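Long-range contact in Adp-heptose LPS heptosyltransferase II (Escherichia coli, PDB 1PSW), which transfers the second heptose from ADP-L-glycero-beta-D-manno-heptose onto the heptosyl-Kdo2-lipid A module during synthesis of the lipopolysaccharide core: residues R69-R77 against K92-A100. Residues are numbered along the deposited sequence; the frame is centred on the assembly and turned at random.
Unlike the reference sequence in segment 92-100: Leu98 (reference Phe).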
loop_
_atom_site.group_PDB
_atom_site.type_symbol
_atom_site.label_atom_id
_atom_site.label_comp_id
_atom_site.label_asym_id
_atom_site.label_seq_id
_atom_site.Cartn_x
_atom_site.Cartn_y
_atom_site.Cartn_z
ATOM N N ARG A 69 -26.026 3.619 7.516
ATOM C CA ARG A 69 -24.938 4.061 8.375
ATOM C C ARG A 69 -25.375 4.111 9.832
ATOM O O ARG A 69 -24.613 3.746 10.727
ATOM C CB ARG A 69 -24.436 5.441 7.944
ATOM C CG ARG A 69 -23.593 5.431 6.683
ATOM C CD ARG A 69 -22.791 6.718 6.547
ATOM N NE ARG A 69 -21.714 6.580 5.570
ATOM C CZ ARG A 69 -21.901 6.482 4.259
ATOM N NH1 ARG A 69 -23.129 6.514 3.757
ATOM N NH2 ARG A 69 -20.861 6.337 3.449
ATOM N N ARG A 70 -26.603 4.568 10.068
ATOM C CA ARG A 70 -27.124 4.648 11.429
ATOM C C ARG A 70 -27.295 3.253 12.019
ATOM O O ARG A 70 -26.913 3.006 13.165
ATOM C CB ARG A 70 -28.462 5.404 11.456
ATOM C CG ARG A 70 -28.313 6.917 11.344
ATOM C CD ARG A 70 -29.652 7.653 11.278
ATOM N NE ARG A 70 -30.463 7.505 12.487
ATOM C CZ ARG A 70 -31.336 6.522 12.694
ATOM N NH1 ARG A 70 -31.519 5.587 11.772
ATOM N NH2 ARG A 70 -32.036 6.477 13.821
ATOM N N LYS A 71 -27.859 2.340 11.235
ATOM C CA LYS A 71 -28.059 0.967 11.692
ATOM C C LYS A 71 -26.706 0.326 11.982
ATOM O O LYS A 71 -26.523 -0.330 13.007
ATOM C CB LYS A 71 -28.798 0.144 10.632
ATOM C CG LYS A 71 -30.226 0.595 10.364
ATOM C CD LYS A 71 -30.905 -0.306 9.341
ATOM C CE LYS A 71 -32.313 0.177 9.014
ATOM N NZ LYS A 71 -32.976 -0.681 7.985
ATOM N N LEU A 72 -25.761 0.520 11.069
ATOM C CA LEU A 72 -24.420 -0.025 11.234
ATOM C C LEU A 72 -23.812 0.524 12.518
ATOM O O LEU A 72 -23.293 -0.227 13.343
ATOM C CB LEU A 72 -23.543 0.361 10.042
ATOM C CG LEU A 72 -22.074 -0.055 10.107
ATOM C CD1 LEU A 72 -21.961 -1.575 10.134
ATOM C CD2 LEU A 72 -21.331 0.513 8.906
ATOM N N GLY A 73 -23.886 1.841 12.683
ATOM C CA GLY A 73 -23.339 2.474 13.867
ATOM C C GLY A 73 -23.981 1.986 15.152
ATOM O O GLY A 73 -23.298 1.785 16.159
ATOM N N HIS A 74 -25.295 1.791 15.121
ATOM C CA HIS A 74 -26.028 1.327 16.295
ATOM C C HIS A 74 -25.603 -0.068 16.735
ATOM O O HIS A 74 -25.534 -0.351 17.929
ATOM C CB HIS A 74 -27.535 1.332 16.026
ATOM C CG HIS A 74 -28.120 2.704 15.893
ATOM N ND1 HIS A 74 -27.590 3.802 16.535
ATOM C CD2 HIS A 74 -29.217 3.144 15.234
ATOM C CE1 HIS A 74 -28.338 4.861 16.278
ATOM N NE2 HIS A 74 -29.332 4.489 15.493
ATOM N N SER A 75 -25.319 -0.933 15.769
ATOM C CA SER A 75 -24.907 -2.298 16.065
ATOM C C SER A 75 -23.533 -2.342 16.729
ATOM O O SER A 75 -23.199 -3.313 17.407
ATOM C CB SER A 75 -24.880 -3.127 14.781
ATOM O OG SER A 75 -23.861 -2.669 13.909
ATOM N N LEU A 76 -22.745 -1.288 16.537
ATOM C CA LEU A 76 -21.405 -1.211 17.107
ATOM C C LEU A 76 -21.399 -0.706 18.542
ATOM O O LEU A 76 -20.352 -0.666 19.183
ATOM C CB LEU A 76 -20.517 -0.306 16.250
ATOM C CG LEU A 76 -20.252 -0.766 14.817
ATOM C CD1 LEU A 76 -19.422 0.286 14.098
ATOM C CD2 LEU A 76 -19.533 -2.108 14.823
ATOM N N ARG A 77 -22.565 -0.314 19.043
ATOM C CA ARG A 77 -22.665 0.176 20.410
ATOM C C ARG A 77 -22.290 -0.919 21.396
ATOM O O ARG A 77 -21.668 -0.655 22.424
ATOM C CB ARG A 77 -24.082 0.674 20.689
ATOM C CG ARG A 77 -24.396 2.008 20.035
ATOM C CD ARG A 77 -25.856 2.381 20.199
ATOM N NE ARG A 77 -26.106 3.752 19.771
ATOM C CZ ARG A 77 -27.313 4.295 19.653
ATOM N NH1 ARG A 77 -28.398 3.580 19.930
ATOM N NH2 ARG A 77 -27.436 5.555 19.260
ATOM N N LYS A 92 -18.823 12.114 5.381
ATOM C CA LYS A 92 -19.614 10.941 5.730
ATOM C C LYS A 92 -18.826 9.836 6.430
ATOM O O LYS A 92 -19.399 9.052 7.191
ATOM C CB LYS A 92 -20.280 10.372 4.479
ATOM C CG LYS A 92 -19.312 9.770 3.479
ATOM C CD LYS A 92 -20.033 9.257 2.244
ATOM C CE LYS A 92 -19.082 8.485 1.340
ATOM N NZ LYS A 92 -19.756 7.947 0.121
ATOM N N SER A 93 -17.518 9.769 6.188
ATOM C CA SER A 93 -16.700 8.726 6.810
ATOM C C SER A 93 -16.656 8.811 8.336
ATOM O O SER A 93 -16.399 7.813 9.003
ATOM C CB SER A 93 -15.268 8.749 6.248
ATOM O OG SER A 93 -14.519 9.844 6.756
ATOM N N ALA A 94 -16.916 9.991 8.893
ATOM C CA ALA A 94 -16.895 10.141 10.344
ATOM C C ALA A 94 -18.275 9.999 10.992
ATOM O O ALA A 94 -18.428 10.217 12.195
ATOM C CB ALA A 94 -16.276 11.483 10.718
ATOM N N LEU A 95 -19.274 9.621 10.203
ATOM C CA LEU A 95 -20.629 9.466 10.723
ATOM C C LEU A 95 -20.792 8.248 11.631
ATOM O O LEU A 95 -21.311 8.361 12.743
ATOM C CB LEU A 95 -21.628 9.385 9.564
ATOM C CG LEU A 95 -21.941 10.717 8.866
ATOM C CD1 LEU A 95 -22.820 10.478 7.644
ATOM C CD2 LEU A 95 -22.636 11.651 9.854
ATOM N N VAL A 96 -20.347 7.087 11.164
ATOM C CA VAL A 96 -20.466 5.857 11.939
ATOM C C VAL A 96 -20.013 5.973 13.393
ATOM O O VAL A 96 -20.751 5.597 14.302
ATOM C CB VAL A 96 -19.697 4.705 11.263
ATOM C CG1 VAL A 96 -19.635 3.498 12.186
ATOM C CG2 VAL A 96 -20.386 4.328 9.965
ATOM N N PRO A 97 -18.795 6.489 13.635
ATOM C CA PRO A 97 -18.304 6.622 15.011
ATOM C C PRO A 97 -19.255 7.384 15.930
ATOM O O PRO A 97 -19.384 7.063 17.115
ATOM C CB PRO A 97 -16.974 7.346 14.833
ATOM C CG PRO A 97 -16.507 6.838 13.517
ATOM C CD PRO A 97 -17.760 6.913 12.678
ATOM N N LEU A 98 -19.920 8.396 15.387
ATOM C CA LEU A 98 -20.855 9.183 16.181
ATOM C C LEU A 98 -22.078 8.340 16.530
ATOM O O LEU A 98 -22.480 8.276 17.690
ATOM C CB LEU A 98 -21.282 10.436 15.409
ATOM C CG LEU A 98 -22.215 11.406 16.144
ATOM C CD1 LEU A 98 -21.585 11.845 17.459
ATOM C CD2 LEU A 98 -22.483 12.612 15.259
ATOM N N PHE A 99 -22.657 7.686 15.527
ATOM C CA PHE A 99 -23.829 6.845 15.743
ATOM C C PHE A 99 -23.524 5.705 16.713
ATOM O O PHE A 99 -24.418 5.208 17.401
ATOM C CB PHE A 99 -24.328 6.259 14.420
ATOM C CG PHE A 99 -24.700 7.296 13.393
ATOM C CD1 PHE A 99 -25.335 8.480 13.767
ATOM C CD2 PHE A 99 -24.439 7.077 12.045
ATOM C CE1 PHE A 99 -25.708 9.426 12.814
ATOM C CE2 PHE A 99 -24.808 8.014 11.085
ATOM C CZ PHE A 99 -25.444 9.193 11.470
ATOM N N ALA A 100 -22.261 5.292 16.761
ATOM C CA ALA A 100 -21.834 4.213 17.641
ATOM C C ALA A 100 -21.771 4.681 19.090
ATOM O O ALA A 100 -21.615 3.873 20.003
ATOM C CB ALA A 100 -20.471 3.691 17.201
#
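Gly73 of helix 66-75 meets Ala100, just beyond helix 95-99, in the N-terminal Rossmann-like domain of this GT-B glycosyltransferase, where the two helices flank a parallel sheet. The case illustrates how a glycine permits close helix packing: the axes of segments 69-75 and 95-99 approach to 7.7 Å at a crossing angle of -51°, and Gly73 O accepts a CA-H...O contact from Ala100 CA at 3.2 Å. Phe99 CB lies 4.0 Å from Gly73 CA.

Apolar contacts fill the side facing the sheet. Leu76 CD1 meets Val96 CG1 at 3.7 Å, the two side chains crossing at about a right angle, while Leu72 CD2 touches the other methyl, CG2; all three residues also rest on Met36 of strand 32-37.

Farther from the sheet, Phe99 offers one ring face to a CH-pi contact. Arg70 CG stands 3.7 Å from the ring centroid, 12° off the normal; beyond it the chain bends at chi3 (64°), and the guanidinium lies by His74, whose NE2 is above its plane, toward the rim. Leu95 O lies over the opposite face of the Phe99 ring, towards the rim.

Among the charged groups, Arg69 passes across Leu95 to Lys92, whose CB lies over one guanidinium face, toward its rim, and whose CD comes within 3.3 Å of Arg69 NH2; the like charges, Arg69 NH2 and Lys92 NZ, come within 3.9 Å. At the other end, Arg77 NE gives Phe99 O a weak, bent hydrogen bond of 3.3 Å, with His74 ND1 above the centre of the Arg77 guanidinium.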